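PDB 3IQ0: putative Ribokinase II from Escherichia coli O6, which probably transfers the gamma-phosphate of ATP, bound with magnesium, to a sugar such as ribose, as a member of the pfkB family of carbohydrate kinases. Local coordinates for residues Ile9-Val14 and Ser37-Ile42; Thr132-Met137 and Lys152-Val157; Met137-Phe142 and Asp167-Lys172; Thr191-Pro196 and Val222-Val227; Gly199-Leu204 and Arg212-Phe217. All coordinates share one frame; numbering follows the deposited sequence.

Interaction 1 (Ile9-Val14 and Ser37-Ile42); sequences IGEILV and SGAPAI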
# COMPACT_ATOMS: atom_id res chain seq x y z
N ILE B 9 -0.18 -21.13 5.71
CA ILE B 9 -1.04 -20.35 4.86
C ILE B 9 -1.16 -18.95 5.45
O ILE B 9 -1.01 -18.77 6.65
CB ILE B 9 -2.44 -21.01 4.80
CG1 ILE B 9 -3.36 -20.29 3.82
CG2 ILE B 9 -3.05 -21.02 6.20
CD1 ILE B 9 -4.62 -21.09 3.51
N GLY B 10 -1.41 -17.95 4.61
CA GLY B 10 -1.54 -16.62 5.16
C GLY B 10 -1.01 -15.48 4.34
O GLY B 10 -0.89 -15.56 3.11
N GLU B 11 -0.67 -14.40 5.03
CA GLU B 11 -0.19 -13.20 4.39
C GLU B 11 1.30 -13.16 4.12
O GLU B 11 2.12 -13.60 4.93
CB GLU B 11 -0.57 -11.98 5.24
CG GLU B 11 0.12 -11.91 6.61
CD GLU B 11 -0.52 -12.79 7.68
OE1 GLU B 11 -1.36 -13.64 7.33
OE2 GLU B 11 -0.17 -12.63 8.87
N ILE B 12 1.64 -12.65 2.94
CA ILE B 12 3.02 -12.47 2.51
C ILE B 12 3.05 -10.99 2.13
O ILE B 12 2.23 -10.53 1.34
CB ILE B 12 3.36 -13.31 1.27
CG1 ILE B 12 3.51 -14.78 1.65
CG2 ILE B 12 4.64 -12.80 0.64
CD1 ILE B 12 3.82 -15.66 0.47
N LEU B 13 3.98 -10.25 2.71
CA LEU B 13 4.08 -8.83 2.42
C LEU B 13 5.53 -8.39 2.48
O LEU B 13 6.41 -9.19 2.82
CB LEU B 13 3.27 -8.02 3.43
CG LEU B 13 3.51 -8.30 4.92
CD1 LEU B 13 3.58 -7.01 5.71
CD2 LEU B 13 2.38 -9.18 5.44
N VAL B 14 5.79 -7.13 2.14
CA VAL B 14 7.14 -6.59 2.21
C VAL B 14 7.13 -5.53 3.30
O VAL B 14 6.11 -4.90 3.56
CB VAL B 14 7.61 -5.95 0.88
CG1 VAL B 14 7.72 -7.02 -0.20
CG2 VAL B 14 6.66 -4.85 0.46
N SER B 37 8.48 -10.33 4.27
CA SER B 37 7.89 -10.40 5.59
C SER B 37 6.55 -11.14 5.60
O SER B 37 6.13 -11.69 4.58
CB SER B 37 7.72 -8.99 6.16
OG SER B 37 7.45 -9.02 7.55
N GLY B 38 5.88 -11.13 6.75
CA GLY B 38 4.61 -11.83 6.86
C GLY B 38 4.82 -13.04 7.76
O GLY B 38 5.59 -13.95 7.42
N ALA B 39 4.12 -13.06 8.89
CA ALA B 39 4.24 -14.15 9.86
C ALA B 39 4.35 -15.54 9.23
O ALA B 39 5.30 -16.27 9.50
CB ALA B 39 3.06 -14.10 10.85
N PRO B 40 3.38 -15.92 8.38
CA PRO B 40 3.46 -17.25 7.77
C PRO B 40 4.74 -17.45 6.95
O PRO B 40 5.34 -18.53 6.98
CB PRO B 40 2.21 -17.31 6.89
CG PRO B 40 1.25 -16.41 7.61
CD PRO B 40 2.13 -15.25 8.00
N ALA B 41 5.15 -16.41 6.23
CA ALA B 41 6.35 -16.47 5.40
C ALA B 41 7.62 -16.64 6.24
O ALA B 41 8.50 -17.41 5.88
CB ALA B 41 6.46 -15.23 4.52
N ILE B 42 7.71 -15.90 7.33
CA ILE B 42 8.87 -16.00 8.20
C ILE B 42 8.89 -17.38 8.87
O ILE B 42 9.95 -18.01 8.98
CB ILE B 42 8.86 -14.89 9.27
CG1 ILE B 42 8.79 -13.52 8.59
CG2 ILE B 42 10.12 -14.98 10.12
CD1 ILE B 42 8.53 -12.38 9.53
O HOH W 1 2.17 -10.96 9.76
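Glu11 and Pro40 meet side on, the acid chain crossing the proline ring at about a right angle. CG of Glu11 sits between its own backbone N and carbonyl carbon (chi1 66°), and a bend at chi2 brings CD beside CD and CG of Pro40. CB itself stays back from the proline; CG is the first to approach Pro40 CD, the carboxylate carbon CD lies 3.6 Å from the same Pro40 CD, OE1 passes Pro40 CG at 3.8 Å, and OE2 lies 3.6 Å from Pro40 CD, with CB of Ala39 a little farther off. The oxygens have polar partners too: OE1 is hydrogen-bonded to Ser140 OG and OE2 to Ser139 OG, and OE2 also takes a hydrogen from a water that in turn accepts from Ala39 N. The buried carboxylate is thus gripped by hydroxyls, water and, indirectly, the first turn of helix 39-49. Gly38 is the N-cap residue of that helix, whose start follows directly on strand 29-37. In this ribokinase-type fold the turn lies near the nucleotide, the side chain of Ala39 being about 7 Å from bound ATP. Leu13 and Ser37 form an antiparallel hydrogen-bonded pair in the smaller, four-stranded sheet. Leu13 N gives a nearly straight bond (173°) to Ser37 O; Ser37 N returns a bond of 2.8 Å to Leu13 O. Glu11 O and Gly38 N are buried here without a partner in the model. Glycine suits position 38, since a beta carbon there would collide with Glu11 O. Gly10 likewise lets Pro40 CG approach its CA to 3.7 Å.

Interaction 2 (Thr132-Met137 and Lys152-Val157); sequences THFHIM and KAVTIV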
# COMPACT_ATOMS: atom_id res chain seq x y z
N THR B 132 1.53 -33.38 6.02
CA THR B 132 1.26 -34.10 7.26
C THR B 132 1.19 -33.13 8.44
O THR B 132 0.76 -33.50 9.54
CB THR B 132 2.38 -35.11 7.55
OG1 THR B 132 3.63 -34.42 7.64
CG2 THR B 132 2.47 -36.16 6.44
N HIS B 133 1.65 -31.90 8.22
CA HIS B 133 1.63 -30.88 9.25
C HIS B 133 1.25 -29.55 8.64
O HIS B 133 1.89 -29.07 7.71
CB HIS B 133 3.01 -30.76 9.92
CG HIS B 133 3.33 -31.89 10.85
ND1 HIS B 133 3.45 -33.19 10.43
CD2 HIS B 133 3.56 -31.90 12.19
CE1 HIS B 133 3.75 -33.96 11.46
NE2 HIS B 133 3.82 -33.20 12.54
N PHE B 134 0.18 -28.96 9.16
CA PHE B 134 -0.30 -27.68 8.66
C PHE B 134 -0.28 -26.69 9.81
O PHE B 134 -0.83 -26.95 10.88
CB PHE B 134 -1.73 -27.82 8.12
CG PHE B 134 -2.19 -26.64 7.33
CD1 PHE B 134 -1.69 -26.41 6.05
CD2 PHE B 134 -3.13 -25.76 7.85
CE1 PHE B 134 -2.12 -25.32 5.30
CE2 PHE B 134 -3.58 -24.67 7.10
CZ PHE B 134 -3.07 -24.45 5.83
N HIS B 135 0.36 -25.55 9.58
CA HIS B 135 0.48 -24.53 10.60
C HIS B 135 -0.35 -23.29 10.29
O HIS B 135 -0.32 -22.77 9.18
CB HIS B 135 1.94 -24.13 10.78
CG HIS B 135 2.14 -23.09 11.83
ND1 HIS B 135 2.12 -23.38 13.17
CD2 HIS B 135 2.30 -21.75 11.73
CE1 HIS B 135 2.26 -22.26 13.86
NE2 HIS B 135 2.37 -21.26 13.01
N ILE B 136 -1.09 -22.83 11.29
CA ILE B 136 -1.94 -21.66 11.13
C ILE B 136 -1.51 -20.49 12.01
O ILE B 136 -1.23 -20.67 13.19
CB ILE B 136 -3.41 -22.01 11.47
CG1 ILE B 136 -3.95 -23.01 10.44
CG2 ILE B 136 -4.27 -20.76 11.45
CD1 ILE B 136 -5.27 -23.64 10.85
N MSE B 137 -1.45 -19.31 11.41
CA MSE B 137 -1.10 -18.08 12.11
C MSE B 137 -2.41 -17.33 12.34
O MSE B 137 -3.13 -17.02 11.39
CB MSE B 137 -0.18 -17.20 11.25
CG MSE B 137 1.25 -17.69 11.13
SE MSE B 137 2.12 -17.58 12.84
CE MSE B 137 3.86 -18.25 12.31
N LYS B 152 -10.90 -24.89 4.86
CA LYS B 152 -10.81 -25.88 3.78
C LYS B 152 -9.49 -26.64 3.87
O LYS B 152 -9.47 -27.87 3.86
CB LYS B 152 -10.92 -25.18 2.42
CG LYS B 152 -10.76 -26.12 1.23
CD LYS B 152 -10.78 -25.35 -0.09
CE LYS B 152 -10.38 -26.25 -1.26
NZ LYS B 152 -10.39 -25.56 -2.59
N ALA B 153 -8.39 -25.90 3.94
CA ALA B 153 -7.06 -26.49 4.03
C ALA B 153 -6.98 -27.43 5.23
O ALA B 153 -6.45 -28.53 5.14
CB ALA B 153 -6.01 -25.39 4.14
N VAL B 154 -7.52 -26.99 6.37
CA VAL B 154 -7.50 -27.80 7.57
C VAL B 154 -8.27 -29.11 7.41
O VAL B 154 -7.83 -30.16 7.87
CB VAL B 154 -8.07 -27.03 8.77
CG1 VAL B 154 -8.23 -27.97 9.96
CG2 VAL B 154 -7.14 -25.90 9.15
N THR B 155 -9.43 -29.04 6.77
CA THR B 155 -10.24 -30.23 6.55
C THR B 155 -9.47 -31.22 5.69
O THR B 155 -9.45 -32.42 5.96
CB THR B 155 -11.57 -29.89 5.85
OG1 THR B 155 -12.33 -28.99 6.67
CG2 THR B 155 -12.38 -31.15 5.59
N ILE B 156 -8.84 -30.69 4.65
CA ILE B 156 -8.05 -31.50 3.73
C ILE B 156 -6.92 -32.22 4.45
O ILE B 156 -6.74 -33.43 4.29
CB ILE B 156 -7.45 -30.64 2.61
CG1 ILE B 156 -8.56 -30.11 1.71
CG2 ILE B 156 -6.43 -31.45 1.81
CD1 ILE B 156 -8.07 -29.31 0.53
N VAL B 157 -6.16 -31.48 5.25
CA VAL B 157 -5.03 -32.05 5.98
C VAL B 157 -5.45 -33.07 7.03
O VAL B 157 -4.81 -34.11 7.17
CB VAL B 157 -4.20 -30.94 6.66
CG1 VAL B 157 -3.06 -31.56 7.47
CG2 VAL B 157 -3.64 -30.00 5.61
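This is apolar packing of a helix on a strand within a beta-alpha-beta unit: strand 131-137 leads through a loop into helix 144-159, which returns the chain to strand 163-167 of the large sheet. The two segments run nearly antiparallel, at 160°, with their axes 9.2 Å apart, as expected when a crossover helix lies back along the strand it follows. No hydrogen bond joins them. Alternation along the strand divides the work: Phe134 and Ile136 turn toward the helix, whereas His135 and Met137, a selenomethionine, serve the other side, where the ring of His135 stacks with Phe43. Phe134 provides most of the strand's share. Its CG is anti to the backbone N (chi1 -167°), which puts CG on the helix side. The near end of the side chain meets Val157, whose CG2 is 3.8 Å from CB of Phe134 and also close to CG; the two side chains cross at about a right angle. At the far end, CZ of Phe134 comes to 3.5 Å from CB of Ala153. Alanine fits this place because its single methyl lets the tip of a large ring come near the helix backbone, and beta-branched Val157, one turn further along, offers two methyls to the beta carbon. Within the sheet, the Phe134 side chain also touches Phe7 and Ile9 of strand 5-9 and Ile164 of strand 163-167. Ile136 and Val154 cross at about a right angle too, and their methyls CD1 and CG2 are pressed to 3.4 Å, tighter than usual van der Waals contact.

Interaction 3 (Met137-Phe142 and Asp167-Lys172); sequences MGSSLF and DPNIRK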
# COMPACT_ATOMS: atom_id res chain seq x y z
N MSE B 137 -1.45 -19.31 11.41
CA MSE B 137 -1.10 -18.08 12.11
C MSE B 137 -2.41 -17.33 12.34
O MSE B 137 -3.13 -17.02 11.39
CB MSE B 137 -0.18 -17.20 11.25
CG MSE B 137 1.25 -17.69 11.13
SE MSE B 137 2.12 -17.58 12.84
CE MSE B 137 3.86 -18.25 12.31
N GLY B 138 -2.74 -17.05 13.60
CA GLY B 138 -3.97 -16.34 13.89
C GLY B 138 -4.02 -14.98 13.22
O GLY B 138 -5.11 -14.45 12.95
N SER B 139 -2.86 -14.41 12.95
CA SER B 139 -2.77 -13.10 12.31
C SER B 139 -3.34 -13.08 10.90
O SER B 139 -3.53 -12.01 10.32
CB SER B 139 -1.31 -12.64 12.26
OG SER B 139 -0.55 -13.52 11.46
N SER B 140 -3.62 -14.25 10.36
CA SER B 140 -4.17 -14.35 9.01
C SER B 140 -5.69 -14.31 8.96
O SER B 140 -6.28 -14.00 7.93
CB SER B 140 -3.70 -15.64 8.34
OG SER B 140 -2.29 -15.73 8.34
N LEU B 141 -6.33 -14.61 10.08
CA LEU B 141 -7.79 -14.63 10.13
C LEU B 141 -8.40 -13.26 10.37
O LEU B 141 -8.88 -12.98 11.47
CB LEU B 141 -8.25 -15.61 11.21
CG LEU B 141 -7.69 -17.03 11.05
CD1 LEU B 141 -8.18 -17.92 12.20
CD2 LEU B 141 -8.12 -17.59 9.71
N PHE B 142 -8.40 -12.42 9.34
CA PHE B 142 -8.95 -11.08 9.45
C PHE B 142 -10.13 -10.83 8.51
O PHE B 142 -10.54 -9.69 8.30
CB PHE B 142 -7.85 -10.02 9.21
CG PHE B 142 -7.12 -10.17 7.90
CD1 PHE B 142 -7.74 -9.87 6.69
CD2 PHE B 142 -5.79 -10.59 7.87
CE1 PHE B 142 -7.05 -9.98 5.48
CE2 PHE B 142 -5.09 -10.70 6.67
CZ PHE B 142 -5.72 -10.39 5.47
N ASP B 167 -0.79 -20.84 16.07
CA ASP B 167 -0.14 -19.75 16.79
C ASP B 167 -1.09 -18.55 16.79
O ASP B 167 -1.27 -17.88 15.77
CB ASP B 167 1.17 -19.37 16.09
CG ASP B 167 1.84 -18.18 16.74
OD1 ASP B 167 1.16 -17.41 17.44
OD2 ASP B 167 3.06 -18.00 16.53
N PRO B 168 -1.69 -18.25 17.94
CA PRO B 168 -2.64 -17.15 18.12
C PRO B 168 -2.04 -15.75 18.17
O PRO B 168 -2.31 -15.00 19.11
CB PRO B 168 -3.33 -17.52 19.43
CG PRO B 168 -2.17 -18.03 20.23
CD PRO B 168 -1.46 -18.93 19.23
N ASN B 169 -1.24 -15.38 17.17
CA ASN B 169 -0.63 -14.05 17.15
C ASN B 169 -1.63 -13.06 16.57
O ASN B 169 -1.33 -12.37 15.60
CB ASN B 169 0.66 -14.07 16.32
CG ASN B 169 0.40 -14.33 14.84
OD1 ASN B 169 -0.44 -15.15 14.49
ND2 ASN B 169 1.15 -13.65 13.98
N ILE B 170 -2.80 -13.00 17.18
CA ILE B 170 -3.88 -12.12 16.73
C ILE B 170 -3.84 -10.71 17.30
O ILE B 170 -3.13 -10.44 18.27
CB ILE B 170 -5.27 -12.71 17.11
CG1 ILE B 170 -5.40 -14.14 16.61
CG2 ILE B 170 -6.38 -11.86 16.51
CD1 ILE B 170 -5.09 -15.15 17.65
N ARG B 171 -4.58 -9.82 16.67
CA ARG B 171 -4.71 -8.44 17.13
C ARG B 171 -5.91 -8.55 18.07
O ARG B 171 -7.01 -8.90 17.63
CB ARG B 171 -5.06 -7.51 15.97
CG ARG B 171 -4.01 -7.42 14.89
CD ARG B 171 -4.53 -6.61 13.71
NE ARG B 171 -4.75 -5.21 14.05
CZ ARG B 171 -5.74 -4.47 13.55
NH1 ARG B 171 -6.60 -5.01 12.70
NH2 ARG B 171 -5.88 -3.21 13.92
N LYS B 172 -5.69 -8.28 19.35
CA LYS B 172 -6.74 -8.37 20.35
C LYS B 172 -8.09 -7.88 19.84
O LYS B 172 -9.13 -8.40 20.23
CB LYS B 172 -6.34 -7.58 21.61
CG LYS B 172 -4.89 -7.78 22.04
CD LYS B 172 -4.56 -9.22 22.35
CE LYS B 172 -3.06 -9.40 22.63
NZ LYS B 172 -2.58 -8.54 23.75
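Gly138 N donates a short, straight hydrogen bond to Asp167 O, 2.7 Å long with an angle of 172° at the hydrogen. Next to it Ser139 N gives a second bond, 3.0 Å, to the side-chain oxygen OD1 of Asn169; this donor stands above the plane of the amide, and the bond is more bent, at 148°. CG of Asn169 lies between its own backbone N and carbonyl carbon (chi1 66°), which brings it toward the 3-10 turn 138-140; the amide is then turned with OD1 near the backbone nitrogens of Gly138 and Ser139 and ND2 3.0 Å from Ser139 OG. Ser139 OG is hydrogen-bonded to Glu11 OE2. These two loops follow neighbouring parallel strands, 131-137 and 163-167, at the C-terminal ends of the parallel strands of the large sheet, where alpha/beta proteins of this kind commonly place their active sites. Met137 and Asp167 form the last parallel bridge before the loops begin. Asn169 belongs to the ATP pocket and touches the nucleotide, its side chain about 6 Å from the magnesium ion, and the bond from Ser139 N helps to set the rotation of its amide. Asp167, whose carboxylate is salt-bridged to Lys228, presents CB to the selenium of Met137, a selenomethionine, at 3.8 Å. Farther along, Ile170 lays CG1 3.7 Å from Gly138 O, and its CD1 comes to 4.1 Å from Gly138 CA. A beta carbon at position 138 would clash with that methyl, which suits glycine to the spot, and Ile170 also rests on Leu184 of helix 178-189.

Interaction 4 (Thr191-Pro196 and Val222-Val227); sequences TDIYMP and VKEVIV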
# COMPACT_ATOMS: atom_id res chain seq x y z
N THR B 191 -6.99 -28.00 16.75
CA THR B 191 -5.56 -27.87 16.95
C THR B 191 -4.95 -28.98 17.80
O THR B 191 -5.52 -29.40 18.80
CB THR B 191 -5.23 -26.52 17.62
OG1 THR B 191 -5.55 -25.46 16.71
CG2 THR B 191 -3.75 -26.45 18.00
N ASP B 192 -3.77 -29.43 17.39
CA ASP B 192 -3.06 -30.48 18.12
C ASP B 192 -1.93 -29.85 18.91
O ASP B 192 -1.61 -30.28 20.02
CB ASP B 192 -2.50 -31.52 17.15
CG ASP B 192 -3.59 -32.17 16.30
OD1 ASP B 192 -4.44 -32.87 16.88
OD2 ASP B 192 -3.59 -31.97 15.07
N ILE B 193 -1.33 -28.81 18.32
CA ILE B 193 -0.21 -28.10 18.92
C ILE B 193 -0.54 -26.61 19.00
O ILE B 193 -0.65 -25.94 17.98
CB ILE B 193 1.08 -28.29 18.05
CG1 ILE B 193 1.39 -29.79 17.94
CG2 ILE B 193 2.26 -27.54 18.66
CD1 ILE B 193 2.56 -30.09 17.02
N TYR B 194 -0.72 -26.12 20.22
CA TYR B 194 -1.06 -24.72 20.45
C TYR B 194 0.18 -23.96 20.91
O TYR B 194 0.83 -24.37 21.88
CB TYR B 194 -2.15 -24.64 21.52
CG TYR B 194 -2.87 -23.31 21.59
CD1 TYR B 194 -3.24 -22.64 20.43
CD2 TYR B 194 -3.19 -22.73 22.82
CE1 TYR B 194 -3.91 -21.42 20.48
CE2 TYR B 194 -3.86 -21.51 22.89
CZ TYR B 194 -4.22 -20.87 21.71
OH TYR B 194 -4.86 -19.65 21.76
N MSE B 195 0.51 -22.86 20.24
CA MSE B 195 1.71 -22.10 20.60
C MSE B 195 1.46 -20.61 20.89
O MSE B 195 1.96 -19.73 20.18
CB MSE B 195 2.76 -22.26 19.49
CG MSE B 195 3.08 -23.71 19.17
SE MSE B 195 4.39 -23.91 17.75
CE MSE B 195 3.20 -23.88 16.28
N PRO B 196 0.70 -20.31 21.95
CA PRO B 196 0.42 -18.92 22.29
C PRO B 196 1.58 -18.26 23.01
O PRO B 196 2.40 -18.94 23.62
CB PRO B 196 -0.79 -19.05 23.22
CG PRO B 196 -0.42 -20.27 24.00
CD PRO B 196 0.06 -21.23 22.92
N VAL B 222 -6.16 -30.47 22.73
CA VAL B 222 -4.83 -30.04 22.34
C VAL B 222 -3.83 -30.95 23.04
O VAL B 222 -3.90 -31.15 24.26
CB VAL B 222 -4.57 -28.57 22.75
CG1 VAL B 222 -3.16 -28.16 22.38
CG2 VAL B 222 -5.58 -27.67 22.06
N LYS B 223 -2.91 -31.52 22.28
CA LYS B 223 -1.93 -32.43 22.84
C LYS B 223 -0.72 -31.72 23.43
O LYS B 223 -0.17 -32.16 24.44
CB LYS B 223 -1.47 -33.42 21.76
CG LYS B 223 -2.61 -34.27 21.21
CD LYS B 223 -2.17 -35.17 20.07
CE LYS B 223 -3.34 -35.96 19.51
NZ LYS B 223 -4.46 -35.08 19.05
N GLU B 224 -0.31 -30.62 22.81
CA GLU B 224 0.84 -29.86 23.28
C GLU B 224 0.59 -28.37 23.25
O GLU B 224 0.03 -27.84 22.29
CB GLU B 224 2.06 -30.18 22.42
CG GLU B 224 2.55 -31.61 22.54
CD GLU B 224 3.57 -31.97 21.48
OE1 GLU B 224 3.20 -32.03 20.30
OE2 GLU B 224 4.74 -32.20 21.83
N VAL B 225 1.01 -27.71 24.31
CA VAL B 225 0.87 -26.26 24.43
C VAL B 225 2.26 -25.72 24.71
O VAL B 225 2.86 -26.01 25.75
CB VAL B 225 -0.06 -25.88 25.59
CG1 VAL B 225 -0.14 -24.36 25.72
CG2 VAL B 225 -1.44 -26.47 25.36
N ILE B 226 2.80 -24.97 23.75
CA ILE B 226 4.13 -24.38 23.91
C ILE B 226 3.96 -22.89 24.14
O ILE B 226 3.55 -22.15 23.25
CB ILE B 226 5.02 -24.61 22.67
CG1 ILE B 226 5.34 -26.09 22.50
CG2 ILE B 226 6.32 -23.85 22.82
CD1 ILE B 226 4.22 -26.91 21.92
N VAL B 227 4.28 -22.44 25.36
CA VAL B 227 4.14 -21.03 25.69
C VAL B 227 5.44 -20.26 25.58
O VAL B 227 6.44 -20.59 26.22
CB VAL B 227 3.57 -20.83 27.11
CG1 VAL B 227 3.58 -19.36 27.47
CG2 VAL B 227 2.15 -21.37 27.17
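Backbone hydrogen bonds join Asp192 and Tyr194 to segment 222-227, most of it in parallel strand 224-228. Tyr194 N donates to Glu224 O and Ile226 N to Tyr194 O, both at 2.8 Å, while Asp192 O takes two donors, Glu224 N at 3.1 Å and Lys223 N at 2.9 Å. Between them run CA-H...O contacts, such as Val225 CA to Tyr194 O. The charged pair sits at the start of the strands: Asp192 and Lys223 lie side by side, pointing the same way, and a bend at chi4 (57°) turns NZ to within 3.1 Å of Asp192 OD1. The other oxygen, OD2, accepts from Ile164 N. Apolar contacts predominate on both faces. Ile193 CG2 meets Ile226 CD1 at 3.9 Å beside Trp266 of helix 258-271; Glu224 shares this face, its OE1 beside Ile193 CG1 and its OE2 held by Tyr236 and Arg270. On the other, Tyr194 CB touches Val222 CG1 at 3.8 Å, and Pro196 CD sits 3.6 Å above one face of the Tyr194 ring, offset toward the rim. In this beta-alpha-beta unit the chemistry implies a division of labour: main-chain bonds fix the register, hydrocarbon fills most of both faces, and the ion pair lies at the more accessible end.

Interaction 5 (Gly199-Leu204 and Arg212-Phe217); sequences GEVLLL and RAIAGF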
# COMPACT_ATOMS: atom_id res chain seq x y z
N GLY B 199 1.31 -13.47 26.66
CA GLY B 199 0.20 -12.53 26.66
C GLY B 199 -1.01 -12.92 25.82
O GLY B 199 -1.96 -12.15 25.73
N GLU B 200 -0.97 -14.10 25.21
CA GLU B 200 -2.08 -14.56 24.38
C GLU B 200 -2.72 -15.84 24.94
O GLU B 200 -3.70 -16.32 24.40
CB GLU B 200 -1.59 -14.84 22.95
CG GLU B 200 -0.78 -13.73 22.32
CD GLU B 200 -0.22 -14.12 20.96
OE1 GLU B 200 0.27 -15.27 20.82
OE2 GLU B 200 -0.26 -13.28 20.03
N VAL B 201 -2.15 -16.37 26.02
CA VAL B 201 -2.65 -17.60 26.63
C VAL B 201 -4.11 -17.59 27.06
O VAL B 201 -4.83 -18.58 26.86
CB VAL B 201 -1.80 -17.98 27.87
CG1 VAL B 201 -2.43 -19.15 28.59
CG2 VAL B 201 -0.39 -18.34 27.44
N LEU B 202 -4.57 -16.49 27.64
CA LEU B 202 -5.94 -16.40 28.11
C LEU B 202 -6.94 -15.94 27.05
O LEU B 202 -8.15 -16.12 27.22
CB LEU B 202 -6.01 -15.47 29.32
CG LEU B 202 -5.08 -15.79 30.49
CD1 LEU B 202 -5.12 -14.66 31.50
CD2 LEU B 202 -5.48 -17.11 31.14
N LEU B 203 -6.45 -15.36 25.96
CA LEU B 203 -7.32 -14.86 24.91
C LEU B 203 -8.46 -15.78 24.50
O LEU B 203 -9.63 -15.43 24.64
CB LEU B 203 -6.50 -14.48 23.67
CG LEU B 203 -5.35 -13.48 23.86
CD1 LEU B 203 -4.78 -13.11 22.51
CD2 LEU B 203 -5.83 -12.24 24.59
N LEU B 204 -8.13 -16.97 24.00
CA LEU B 204 -9.13 -17.92 23.56
C LEU B 204 -9.59 -18.87 24.67
O LEU B 204 -10.18 -19.91 24.40
CB LEU B 204 -8.59 -18.75 22.39
CG LEU B 204 -8.12 -17.97 21.16
CD1 LEU B 204 -7.53 -18.92 20.12
CD2 LEU B 204 -9.28 -17.19 20.59
N ARG B 212 -5.00 -22.76 34.62
CA ARG B 212 -6.33 -23.23 34.25
C ARG B 212 -6.54 -23.23 32.74
O ARG B 212 -7.01 -24.22 32.17
CB ARG B 212 -7.39 -22.35 34.91
CG ARG B 212 -7.48 -22.53 36.42
CD ARG B 212 -8.05 -23.89 36.77
NE ARG B 212 -9.46 -24.01 36.38
CZ ARG B 212 -10.46 -23.36 36.99
NH1 ARG B 212 -10.21 -22.55 38.00
NH2 ARG B 212 -11.71 -23.54 36.57
N ALA B 213 -6.20 -22.12 32.10
CA ALA B 213 -6.36 -21.98 30.66
C ALA B 213 -5.70 -23.13 29.91
O ALA B 213 -6.33 -23.77 29.07
CB ALA B 213 -5.76 -20.66 30.20
N ILE B 214 -4.44 -23.39 30.23
CA ILE B 214 -3.66 -24.45 29.60
C ILE B 214 -4.23 -25.83 29.91
O ILE B 214 -4.27 -26.70 29.03
CB ILE B 214 -2.19 -24.39 30.07
CG1 ILE B 214 -1.58 -23.04 29.69
CG2 ILE B 214 -1.40 -25.54 29.45
CD1 ILE B 214 -0.18 -22.84 30.20
N ALA B 215 -4.65 -26.04 31.15
CA ALA B 215 -5.22 -27.33 31.54
C ALA B 215 -6.51 -27.54 30.75
O ALA B 215 -6.91 -28.68 30.50
CB ALA B 215 -5.50 -27.36 33.03
N GLY B 216 -7.13 -26.44 30.34
CA GLY B 216 -8.36 -26.52 29.58
C GLY B 216 -8.12 -26.92 28.14
O GLY B 216 -8.87 -27.72 27.58
N PHE B 217 -7.09 -26.35 27.53
CA PHE B 217 -6.75 -26.65 26.14
C PHE B 217 -6.45 -28.13 26.00
O PHE B 217 -6.89 -28.78 25.05
CB PHE B 217 -5.51 -25.85 25.71
CG PHE B 217 -5.68 -24.36 25.78
CD1 PHE B 217 -4.65 -23.56 26.26
CD2 PHE B 217 -6.86 -23.75 25.35
CE1 PHE B 217 -4.78 -22.17 26.30
CE2 PHE B 217 -7.00 -22.37 25.39
CZ PHE B 217 -5.96 -21.58 25.87
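Val201 and Ala213 bring methyls together where the loop after strand 193-194 folds against helix 210-220, both part of the beta-alpha-beta crossover from strand 193-194 to strand 224-228. CG1 of Val201 is the shared point on the loop side: it lies 4.0 Å from Ala213 CB and 4.1 Å from Ile214 CG1, the valine and isoleucine side chains crossing at a slant. Being anti to the backbone N (chi1 173°), this methyl reaches the helix. Leu202 approaches the same alanine, its CD2 3.7 Å from Ala213 CB. Alanine suits this position because two loop side chains can settle on one methyl with the helix backbone close behind. No hydrogen bond crosses the contact, which is van der Waals packing. Leu204 is set against Leu184 and Leu188 of helix 178-189, while Val201 and Ile214 both touch Val227, which places the loop beside strand 224-228. Glu200 OE1 accepts from Ser197 N, a bond that helps hold the chain just before Val201. The side chain of Val201 is about 9 Å from bound ATP, so this is packing beside the nucleotide site. Phe217, two turns from the N-terminal end of its helix, has an edge-to-face partner in Tyr194. One face of its ring lies under the helix's own Ala213 O, offset toward the rim, and the edge points into the loop, where CZ of Phe217 comes to 3.4 Å from Val201 O in the plane of the ring.

How the interactions relate
All five contacts are largely buried. Interactions 2 and 4 hold parts of beta-alpha-beta units in the large sheet, one wholly apolar between strand and helix, the other chiefly main-chain bonding between parallel strands with a salt bridge at its more accessible end. Interaction 3 continues interaction 2 through Met137 into loops near ATP and is correspondingly polar; it meets interaction 1 where Glu11 bonds to Ser139 and Ser140. Interaction 1 joins a strand of the smaller sheet to a helix start and uses glycines and water. Interaction 5, its centre about 19 Å from that of the chain, is apolar again; it belongs to the same unit as interaction 4 and shares the Tyr194-Phe217 ring pair with it.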